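Local coordinates for protein hydrogenase maturation factor (Thermoanaerobacter tengcongensis, PDB 3VTI) that probably accepts a carbamoyl group from HypF and dehydrates it in an ATP-dependent step of nitrile synthesis during [NiFe]-hydrogenase maturation, at residues Asp145-His156 with Ala248-Arg259; Gly219-Lys230 with Lys276-Val284. All coordinates share one frame; numbering follows the deposited sequence.

Contact 1: Asp145-His156 with Ala248-Arg259; sequences DIVLISGTIGDH and ANEGKVVVVVER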
loop_
_atom_site.group_PDB
_atom_site.type_symbol
_atom_site.label_atom_id
_atom_site.label_comp_id
_atom_site.label_asym_id
_atom_site.label_seq_id
_atom_site.Cartn_x
_atom_site.Cartn_y
_atom_site.Cartn_z
ATOM N N ASP C 145 -31.018 17.935 19.875
ATOM C CA ASP C 145 -30.962 17.380 18.526
ATOM C C ASP C 145 -31.222 15.886 18.562
ATOM O O ASP C 145 -30.980 15.232 19.582
ATOM C CB ASP C 145 -29.581 17.604 17.898
ATOM C CG ASP C 145 -29.336 19.044 17.492
ATOM O OD1 ASP C 145 -30.308 19.782 17.234
ATOM O OD2 ASP C 145 -28.151 19.432 17.418
ATOM N N ILE C 146 -31.691 15.353 17.437
ATOM C CA ILE C 146 -31.993 13.929 17.297
ATOM C C ILE C 146 -30.938 13.250 16.432
ATOM O O ILE C 146 -30.449 13.827 15.462
ATOM C CB ILE C 146 -33.410 13.711 16.694
ATOM C CG1 ILE C 146 -34.492 14.380 17.566
ATOM C CG2 ILE C 146 -33.699 12.229 16.453
ATOM C CD1 ILE C 146 -34.665 13.803 18.976
ATOM N N VAL C 147 -30.587 12.024 16.804
ATOM C CA VAL C 147 -29.607 11.247 16.075
ATOM C C VAL C 147 -30.315 10.149 15.309
ATOM O O VAL C 147 -31.096 9.392 15.883
ATOM C CB VAL C 147 -28.582 10.613 17.026
ATOM C CG1 VAL C 147 -27.404 10.045 16.244
ATOM C CG2 VAL C 147 -28.089 11.636 18.024
ATOM N N LEU C 148 -30.030 10.068 14.014
ATOM C CA LEU C 148 -30.548 9.005 13.166
ATOM C C LEU C 148 -29.411 8.227 12.502
ATOM O O LEU C 148 -28.298 8.747 12.321
ATOM C CB LEU C 148 -31.475 9.583 12.093
ATOM C CG LEU C 148 -32.756 10.274 12.553
ATOM C CD1 LEU C 148 -32.533 11.752 12.805
ATOM C CD2 LEU C 148 -33.831 10.083 11.522
ATOM N N ILE C 149 -29.698 6.977 12.145
ATOM C CA ILE C 149 -28.817 6.175 11.301
ATOM C C ILE C 149 -29.597 5.774 10.052
ATOM O O ILE C 149 -30.766 5.390 10.152
ATOM C CB ILE C 149 -28.291 4.904 12.033
ATOM C CG1 ILE C 149 -27.281 4.146 11.168
ATOM C CG2 ILE C 149 -29.422 3.961 12.386
ATOM C CD1 ILE C 149 -25.873 4.561 11.385
ATOM N N SER C 150 -28.948 5.842 8.889
ATOM C CA SER C 150 -29.609 5.567 7.601
ATOM C C SER C 150 -29.984 4.103 7.345
ATOM O O SER C 150 -30.742 3.821 6.419
ATOM C CB SER C 150 -28.742 6.074 6.443
ATOM O OG SER C 150 -27.463 5.463 6.450
ATOM N N GLY C 151 -29.443 3.180 8.144
ATOM C CA GLY C 151 -29.720 1.750 7.980
ATOM C C GLY C 151 -28.988 0.858 8.975
ATOM O O GLY C 151 -28.462 1.336 9.983
ATOM N N THR C 152 -28.958 -0.442 8.688
ATOM C CA THR C 152 -28.426 -1.429 9.620
ATOM C C THR C 152 -26.950 -1.199 9.919
ATOM O O THR C 152 -26.195 -0.693 9.073
ATOM C CB THR C 152 -28.619 -2.868 9.110
ATOM O OG1 THR C 152 -28.065 -2.982 7.802
ATOM C CG2 THR C 152 -30.099 -3.253 9.069
ATOM N N ILE C 153 -26.551 -1.589 11.128
ATOM C CA ILE C 153 -25.221 -1.315 11.657
ATOM C C ILE C 153 -24.354 -2.568 11.619
ATOM O O ILE C 153 -24.784 -3.642 12.056
ATOM C CB ILE C 153 -25.316 -0.806 13.122
ATOM C CG1 ILE C 153 -26.144 0.486 13.197
ATOM C CG2 ILE C 153 -23.929 -0.617 13.752
ATOM C CD1 ILE C 153 -26.852 0.674 14.546
ATOM N N GLY C 154 -23.136 -2.422 11.094
ATOM C CA GLY C 154 -22.100 -3.448 11.218
ATOM C C GLY C 154 -21.934 -4.406 10.051
ATOM O O GLY C 154 -21.200 -5.386 10.151
ATOM N N ASP C 155 -22.604 -4.115 8.943
ATOM C CA ASP C 155 -22.563 -4.964 7.764
ATOM C C ASP C 155 -21.162 -5.193 7.214
ATOM O O ASP C 155 -20.680 -6.332 7.176
ATOM C CB ASP C 155 -23.448 -4.379 6.675
ATOM C CG ASP C 155 -24.900 -4.663 6.909
ATOM O OD1 ASP C 155 -25.546 -3.940 7.697
ATOM O OD2 ASP C 155 -25.390 -5.629 6.299
ATOM N N HIS C 156 -20.520 -4.112 6.788
ATOM C CA HIS C 156 -19.224 -4.199 6.145
ATOM C C HIS C 156 -18.183 -4.859 7.057
ATOM O O HIS C 156 -17.551 -5.846 6.670
ATOM C CB HIS C 156 -18.754 -2.819 5.708
ATOM C CG HIS C 156 -17.433 -2.836 5.011
ATOM N ND1 HIS C 156 -17.310 -3.078 3.661
ATOM C CD2 HIS C 156 -16.175 -2.656 5.478
ATOM C CE1 HIS C 156 -16.033 -3.037 3.324
ATOM N NE2 HIS C 156 -15.324 -2.786 4.409
ATOM N N ALA C 248 -17.317 -1.642 11.268
ATOM C CA ALA C 248 -17.409 -0.631 10.200
ATOM C C ALA C 248 -18.635 -0.775 9.287
ATOM O O ALA C 248 -19.181 -1.872 9.117
ATOM C CB ALA C 248 -16.127 -0.626 9.373
ATOM N N ASN C 249 -19.054 0.348 8.714
ATOM C CA ASN C 249 -20.122 0.404 7.716
ATOM C C ASN C 249 -19.605 1.160 6.498
ATOM O O ASN C 249 -18.711 2.004 6.637
ATOM C CB ASN C 249 -21.343 1.121 8.285
ATOM C CG ASN C 249 -21.986 0.354 9.426
ATOM O OD1 ASN C 249 -22.728 -0.605 9.204
ATOM N ND2 ASN C 249 -21.698 0.769 10.658
ATOM N N GLU C 250 -20.140 0.861 5.311
ATOM C CA GLU C 250 -19.696 1.539 4.086
ATOM C C GLU C 250 -20.853 1.994 3.201
ATOM O O GLU C 250 -20.634 2.511 2.104
ATOM C CB GLU C 250 -18.721 0.664 3.279
ATOM C CG GLU C 250 -17.349 0.443 3.918
ATOM C CD GLU C 250 -16.530 1.721 4.065
ATOM O OE1 GLU C 250 -16.826 2.718 3.370
ATOM O OE2 GLU C 250 -15.576 1.721 4.876
ATOM N N GLY C 251 -22.076 1.794 3.686
ATOM C CA GLY C 251 -23.275 2.293 3.022
ATOM C C GLY C 251 -24.228 2.964 3.997
ATOM O O GLY C 251 -25.448 2.967 3.774
ATOM N N LYS C 252 -23.680 3.533 5.077
ATOM C CA LYS C 252 -24.499 4.173 6.116
ATOM C C LYS C 252 -24.037 5.582 6.487
ATOM O O LYS C 252 -22.858 5.921 6.397
ATOM C CB LYS C 252 -24.575 3.306 7.388
ATOM C CG LYS C 252 -25.002 1.856 7.164
ATOM C CD LYS C 252 -26.436 1.746 6.670
ATOM C CE LYS C 252 -26.625 0.525 5.758
ATOM N NZ LYS C 252 -26.247 -0.771 6.397
ATOM N N VAL C 253 -24.982 6.406 6.906
ATOM C CA VAL C 253 -24.633 7.710 7.440
ATOM C C VAL C 253 -25.361 7.933 8.762
ATOM O O VAL C 253 -26.533 7.572 8.899
ATOM C CB VAL C 253 -24.908 8.864 6.413
ATOM C CG1 VAL C 253 -26.418 8.981 6.069
ATOM C CG2 VAL C 253 -24.342 10.214 6.923
ATOM N N VAL C 254 -24.634 8.488 9.731
ATOM C CA VAL C 254 -25.194 8.984 10.984
ATOM C C VAL C 254 -25.591 10.436 10.791
ATOM O O VAL C 254 -24.794 11.257 10.328
ATOM C CB VAL C 254 -24.167 8.899 12.127
ATOM C CG1 VAL C 254 -24.673 9.620 13.397
ATOM C CG2 VAL C 254 -23.823 7.444 12.421
ATOM N N VAL C 255 -26.819 10.755 11.162
ATOM C CA VAL C 255 -27.355 12.093 10.964
ATOM C C VAL C 255 -27.813 12.724 12.257
ATOM O O VAL C 255 -28.548 12.128 13.016
ATOM C CB VAL C 255 -28.587 12.068 10.052
ATOM C CG1 VAL C 255 -28.904 13.457 9.536
ATOM C CG2 VAL C 255 -28.404 11.085 8.912
ATOM N N VAL C 256 -27.391 13.954 12.484
ATOM C CA VAL C 256 -27.918 14.753 13.582
ATOM C C VAL C 256 -28.780 15.878 12.997
ATOM O O VAL C 256 -28.361 16.544 12.054
ATOM C CB VAL C 256 -26.780 15.314 14.472
ATOM C CG1 VAL C 256 -27.333 15.971 15.704
ATOM C CG2 VAL C 256 -25.835 14.194 14.884
ATOM N N VAL C 257 -29.981 16.072 13.549
ATOM C CA VAL C 257 -30.941 17.070 13.042
ATOM C C VAL C 257 -31.609 17.874 14.151
ATOM O O VAL C 257 -31.597 17.472 15.313
ATOM C CB VAL C 257 -32.092 16.428 12.203
ATOM C CG1 VAL C 257 -31.555 15.735 10.986
ATOM C CG2 VAL C 257 -32.897 15.450 13.040
ATOM N N GLU C 258 -32.209 19.001 13.779
ATOM C CA GLU C 258 -33.083 19.730 14.685
ATOM C C GLU C 258 -34.283 18.877 15.076
ATOM O O GLU C 258 -34.838 18.137 14.256
ATOM C CB GLU C 258 -33.559 21.050 14.073
ATOM C CG GLU C 258 -32.526 22.161 14.126
ATOM C CD GLU C 258 -33.144 23.525 14.373
ATOM O OE1 GLU C 258 -33.836 23.677 15.401
ATOM O OE2 GLU C 258 -32.928 24.444 13.549
ATOM N N ARG C 259 -34.675 19.007 16.338
ATOM C CA ARG C 259 -35.736 18.214 16.932
ATOM C C ARG C 259 -37.006 18.137 16.070
ATOM O O ARG C 259 -37.554 17.049 15.871
ATOM C CB ARG C 259 -36.067 18.776 18.317
ATOM C CG ARG C 259 -36.598 17.750 19.290
ATOM C CD ARG C 259 -36.566 18.261 20.721
ATOM N NE ARG C 259 -36.332 17.168 21.672
ATOM C CZ ARG C 259 -37.293 16.422 22.211
ATOM N NH1 ARG C 259 -38.561 16.635 21.893
ATOM N NH2 ARG C 259 -36.988 15.457 23.071
HETATM O O HOH W 1 -27.900 3.742 4.371
HETATM O O HOH W 2 -27.595 -2.656 4.802
#
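Lys252 NZ is gripped from several sides: it donates to Thr152 O at 2.7 Å and to Thr152 OG1 at 3.2 Å, forms a salt bridge with Asp155 OD1, and holds a water that donates to Thr152 OG1. Asp176 adds a second carboxylate to this ammonium group. The cluster lies beyond an antiparallel strand pair, 146-149 with 254-257, in the AIR synthase-related C-terminal domain. Bends at chi2, chi3 and chi4 fold the lysine so that CD passes Gly151 CA before NZ turns to Thr152. Thr152 OG1 donates to Asp155 OD1 (2.7 Å), on the syn side of the carboxylate but 25° out of its plane, which steadies the lysine's acidic partner. A methionine in place of Lys252 would probably leave Thr152 O without this donor and Asp155 without its cationic mate across the contact. In the strands, Leu148 N to Val255 O (2.7 Å, 172°) is nearly straight, and Leu148 CD1 packs on Val257 CG2, whereas Ile149 CD1 meets Val254 CG2 on the opposite face. Just past the strands Ser150 OG replaces a backbone carbonyl as acceptor for Val253 N (2.7 Å); farther along the loops, Asn249 OD1 takes the N-H of Gly154, the N-cap of the next helix. Nearby, Glu250 CG sits over the His156 ring, 3.5 Å from its centroid and 11° off the normal, while His156 ND1 bonds Ser175 OG.

Contact 2: Gly219-Lys230 with Lys276-Val284; sequences GIKIYEEKLPVK and KDAEIIGEV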
loop_
_atom_site.group_PDB
_atom_site.type_symbol
_atom_site.label_atom_id
_atom_site.label_comp_id
_atom_site.label_asym_id
_atom_site.label_seq_id
_atom_site.Cartn_x
_atom_site.Cartn_y
_atom_site.Cartn_z
ATOM N N GLY C 219 -23.087 15.473 24.735
ATOM C CA GLY C 219 -23.211 14.034 24.936
ATOM C C GLY C 219 -24.263 13.453 24.020
ATOM O O GLY C 219 -25.028 14.195 23.406
ATOM N N ILE C 220 -24.292 12.130 23.907
ATOM C CA ILE C 220 -25.271 11.456 23.051
ATOM C C ILE C 220 -25.830 10.207 23.722
ATOM O O ILE C 220 -25.078 9.356 24.223
ATOM C CB ILE C 220 -24.704 11.101 21.642
ATOM C CG1 ILE C 220 -24.219 12.366 20.925
ATOM C CG2 ILE C 220 -25.783 10.428 20.789
ATOM C CD1 ILE C 220 -23.752 12.156 19.505
ATOM N N LYS C 221 -27.146 10.121 23.714
ATOM C CA LYS C 221 -27.822 8.972 24.219
ATOM C C LYS C 221 -28.500 8.213 23.120
ATOM O O LYS C 221 -29.296 8.742 22.396
ATOM C CB LYS C 221 -28.836 9.380 25.266
ATOM C CG LYS C 221 -29.520 8.219 25.919
ATOM C CD LYS C 221 -30.098 8.617 27.242
ATOM C CE LYS C 221 -29.068 8.614 28.336
ATOM N NZ LYS C 221 -29.333 7.572 29.335
ATOM N N ILE C 222 -28.162 6.949 23.012
ATOM C CA ILE C 222 -28.832 6.059 22.069
ATOM C C ILE C 222 -29.652 4.949 22.749
ATOM O O ILE C 222 -29.505 4.674 23.947
ATOM C CB ILE C 222 -27.868 5.482 21.002
ATOM C CG1 ILE C 222 -26.793 4.598 21.644
ATOM C CG2 ILE C 222 -27.257 6.611 20.176
ATOM C CD1 ILE C 222 -25.888 3.875 20.643
ATOM N N TYR C 223 -30.525 4.323 21.965
ATOM C CA TYR C 223 -31.471 3.343 22.486
ATOM C C TYR C 223 -31.273 1.982 21.836
ATOM O O TYR C 223 -31.406 1.834 20.619
ATOM C CB TYR C 223 -32.917 3.860 22.356
ATOM C CG TYR C 223 -33.149 5.098 23.201
ATOM C CD1 TYR C 223 -33.623 4.995 24.508
ATOM C CD2 TYR C 223 -32.842 6.371 22.711
ATOM C CE1 TYR C 223 -33.810 6.136 25.301
ATOM C CE2 TYR C 223 -33.020 7.511 23.490
ATOM C CZ TYR C 223 -33.505 7.387 24.783
ATOM O OH TYR C 223 -33.679 8.511 25.554
ATOM N N GLU C 224 -30.934 1.000 22.666
ATOM C CA GLU C 224 -30.688 -0.372 22.223
ATOM C C GLU C 224 -31.778 -0.924 21.300
ATOM O O GLU C 224 -31.478 -1.378 20.197
ATOM C CB GLU C 224 -30.513 -1.288 23.438
ATOM C CG GLU C 224 -30.182 -2.733 23.095
ATOM C CD GLU C 224 -29.956 -3.574 24.336
ATOM O OE1 GLU C 224 -30.868 -3.633 25.205
ATOM O OE2 GLU C 224 -28.863 -4.175 24.437
ATOM N N GLU C 225 -33.027 -0.866 21.760
ATOM C CA GLU C 225 -34.189 -1.360 21.010
ATOM C C GLU C 225 -34.415 -0.682 19.657
ATOM O O GLU C 225 -35.094 -1.236 18.792
ATOM C CB GLU C 225 -35.472 -1.240 21.848
ATOM C CG GLU C 225 -35.647 0.097 22.572
ATOM C CD GLU C 225 -34.836 0.166 23.868
ATOM O OE1 GLU C 225 -35.076 -0.684 24.752
ATOM O OE2 GLU C 225 -33.953 1.050 23.998
ATOM N N LYS C 226 -33.846 0.507 19.485
ATOM C CA LYS C 226 -34.033 1.288 18.270
ATOM C C LYS C 226 -32.913 1.118 17.256
ATOM O O LYS C 226 -32.990 1.674 16.167
ATOM C CB LYS C 226 -34.206 2.775 18.609
ATOM C CG LYS C 226 -35.584 3.145 19.165
ATOM C CD LYS C 226 -36.670 3.047 18.091
ATOM C CE LYS C 226 -38.054 2.911 18.707
ATOM N NZ LYS C 226 -38.283 1.539 19.253
ATOM N N LEU C 227 -31.885 0.347 17.599
ATOM C CA LEU C 227 -30.733 0.167 16.708
ATOM C C LEU C 227 -30.990 -0.902 15.645
ATOM O O LEU C 227 -31.295 -2.049 15.979
ATOM C CB LEU C 227 -29.462 -0.153 17.501
ATOM C CG LEU C 227 -28.979 0.895 18.516
ATOM C CD1 LEU C 227 -27.891 0.338 19.445
ATOM C CD2 LEU C 227 -28.505 2.169 17.824
ATOM N N PRO C 228 -30.894 -0.516 14.357
ATOM C CA PRO C 228 -31.130 -1.454 13.263
ATOM C C PRO C 228 -29.921 -2.340 12.987
ATOM O O PRO C 228 -28.788 -1.852 12.876
ATOM C CB PRO C 228 -31.421 -0.540 12.062
ATOM C CG PRO C 228 -30.716 0.715 12.364
ATOM C CD PRO C 228 -30.662 0.855 13.869
ATOM N N VAL C 229 -30.169 -3.636 12.871
ATOM C CA VAL C 229 -29.095 -4.595 12.679
ATOM C C VAL C 229 -29.668 -5.883 12.105
ATOM O O VAL C 229 -30.647 -6.428 12.651
ATOM C CB VAL C 229 -28.320 -4.860 14.023
ATOM C CG1 VAL C 229 -29.278 -5.253 15.158
ATOM C CG2 VAL C 229 -27.212 -5.888 13.832
ATOM N N LYS C 230 -29.079 -6.353 11.002
ATOM C CA LYS C 230 -29.496 -7.611 10.389
ATOM C C LYS C 230 -29.237 -8.742 11.362
ATOM O O LYS C 230 -28.215 -8.755 12.045
ATOM C CB LYS C 230 -28.761 -7.864 9.071
ATOM C CG LYS C 230 -29.082 -6.856 7.968
ATOM C CD LYS C 230 -28.398 -7.208 6.657
ATOM C CE LYS C 230 -28.262 -5.973 5.759
ATOM N NZ LYS C 230 -29.539 -5.512 5.156
ATOM N N LYS C 276 -34.025 2.423 3.612
ATOM C CA LYS C 276 -35.230 1.689 4.022
ATOM C C LYS C 276 -35.229 1.242 5.485
ATOM O O LYS C 276 -36.291 1.109 6.093
ATOM C CB LYS C 276 -35.478 0.477 3.114
ATOM C CG LYS C 276 -35.734 0.804 1.648
ATOM C CD LYS C 276 -37.102 1.447 1.420
ATOM C CE LYS C 276 -37.345 1.717 -0.070
ATOM N NZ LYS C 276 -38.368 2.788 -0.283
ATOM N N ASP C 277 -34.045 1.018 6.047
ATOM C CA ASP C 277 -33.927 0.490 7.403
ATOM C C ASP C 277 -33.545 1.572 8.387
ATOM O O ASP C 277 -33.114 1.270 9.502
ATOM C CB ASP C 277 -32.898 -0.649 7.465
ATOM C CG ASP C 277 -33.223 -1.783 6.514
ATOM O OD1 ASP C 277 -34.392 -2.226 6.492
ATOM O OD2 ASP C 277 -32.309 -2.232 5.790
ATOM N N ALA C 278 -33.704 2.830 7.974
ATOM C CA ALA C 278 -33.361 3.975 8.820
ATOM C C ALA C 278 -34.163 4.002 10.109
ATOM O O ALA C 278 -35.332 3.607 10.135
ATOM C CB ALA C 278 -33.543 5.273 8.066
ATOM N N GLU C 279 -33.515 4.467 11.175
ATOM C CA GLU C 279 -34.153 4.650 12.475
ATOM C C GLU C 279 -33.637 5.895 13.199
ATOM O O GLU C 279 -32.464 6.255 13.096
ATOM C CB GLU C 279 -33.928 3.424 13.379
ATOM C CG GLU C 279 -34.412 2.071 12.829
ATOM C CD GLU C 279 -35.918 1.824 12.992
ATOM O OE1 GLU C 279 -36.335 0.659 12.783
ATOM O OE2 GLU C 279 -36.681 2.771 13.326
ATOM N N ILE C 280 -34.545 6.550 13.921
ATOM C CA ILE C 280 -34.205 7.460 15.000
ATOM C C ILE C 280 -33.590 6.581 16.090
ATOM O O ILE C 280 -34.232 5.636 16.554
ATOM C CB ILE C 280 -35.487 8.156 15.547
ATOM C CG1 ILE C 280 -36.127 9.044 14.463
ATOM C CG2 ILE C 280 -35.196 8.936 16.841
ATOM C CD1 ILE C 280 -37.440 9.687 14.864
ATOM N N ILE C 281 -32.354 6.877 16.487
ATOM C CA ILE C 281 -31.642 6.016 17.441
ATOM C C ILE C 281 -31.287 6.669 18.786
ATOM O O ILE C 281 -30.987 5.966 19.749
ATOM C CB ILE C 281 -30.366 5.372 16.828
ATOM C CG1 ILE C 281 -29.379 6.450 16.364
ATOM C CG2 ILE C 281 -30.740 4.407 15.695
ATOM C CD1 ILE C 281 -27.963 5.962 16.163
ATOM N N GLY C 282 -31.326 7.996 18.855
ATOM C CA GLY C 282 -30.938 8.683 20.070
ATOM C C GLY C 282 -31.154 10.179 20.093
ATOM O O GLY C 282 -31.870 10.734 19.254
ATOM N N GLU C 283 -30.518 10.821 21.075
ATOM C CA GLU C 283 -30.683 12.244 21.364
ATOM C C GLU C 283 -29.359 12.818 21.878
ATOM O O GLU C 283 -28.629 12.157 22.612
ATOM C CB GLU C 283 -31.801 12.466 22.411
ATOM C CG GLU C 283 -32.299 13.907 22.503
ATOM C CD GLU C 283 -33.359 14.142 23.587
ATOM O OE1 GLU C 283 -33.059 13.952 24.790
ATOM O OE2 GLU C 283 -34.490 14.557 23.237
ATOM N N VAL C 284 -29.071 14.055 21.483
ATOM C CA VAL C 284 -27.892 14.784 21.932
ATOM C C VAL C 284 -28.111 15.356 23.345
ATOM O O VAL C 284 -29.036 16.140 23.583
ATOM C CB VAL C 284 -27.536 15.906 20.937
ATOM C CG1 VAL C 284 -26.390 16.751 21.455
ATOM C CG2 VAL C 284 -27.196 15.321 19.577
#
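Ile281 forms the apolar centre, its two branches serving different neighbours. CG2 meets Leu227 CD2 at 3.8 Å and Pro228 CD at 4.0 Å, both side chains crossing the isoleucine at about a right angle. CD1 reaches Ile222 CG2 at 4.1 Å, the two isoleucines running alongside with the same heading. A chi1 of 60° sets Ile281 CG1 between its backbone N and carbonyl carbon and turns CG2 beside the N, toward Leu227 and Pro228. On the same side as Ile222, Ile220 packs against Val284 and is backed by Leu209 and Ile212 of helix 204-216. Outward from this core, the Pro228 ring and the aliphatic part of Glu279 pass each other heading opposite ways, CG to CG 4.0 Å. Tyr223 turns its ring edge to Gly282 CA. The strands are joined by Lys221 N to Glu283 O (2.7 Å, 177°) and by Tyr223 N to Ile281 O (2.8 Å), a less straight bond at 141°. At the polar edge Lys230 NZ stands 4.3 Å from Asp277 OD2, too far for a salt bridge, whereas Lys221 NZ bonds Asn293 OD1 and Ser299 OG. Strands 219-223 and 279-284 are thus an antiparallel pair, and the latter carries a classic beta bulge, in which Ile281 and Gly282 both face Val147 of the strand at its other edge.

In the fold
Contacts 1 and 2, with centres about 8 Å apart, are adjacent strand pairs of one mixed sheet in the AIR synthase-related C-terminal domain. Within it, four consecutive strands run 254-257, 146-149, 279-285, 219-223, so strands 146-149 and 279-285 join the two pairs. Along the chain the segments alternate: 145-156, 219-230, 248-259, 276-284. The pairs are also tied by the Arg259 NH2 to Glu283 OE2 salt bridge (2.7 Å) and a probable hydrogen bond from Ile153 N to Pro228 O. Contact 1 reaches toward the metal site, the Glu250 side chain lying about 8 Å from the bound magnesium, while contact 2 lies away from the annotated sites.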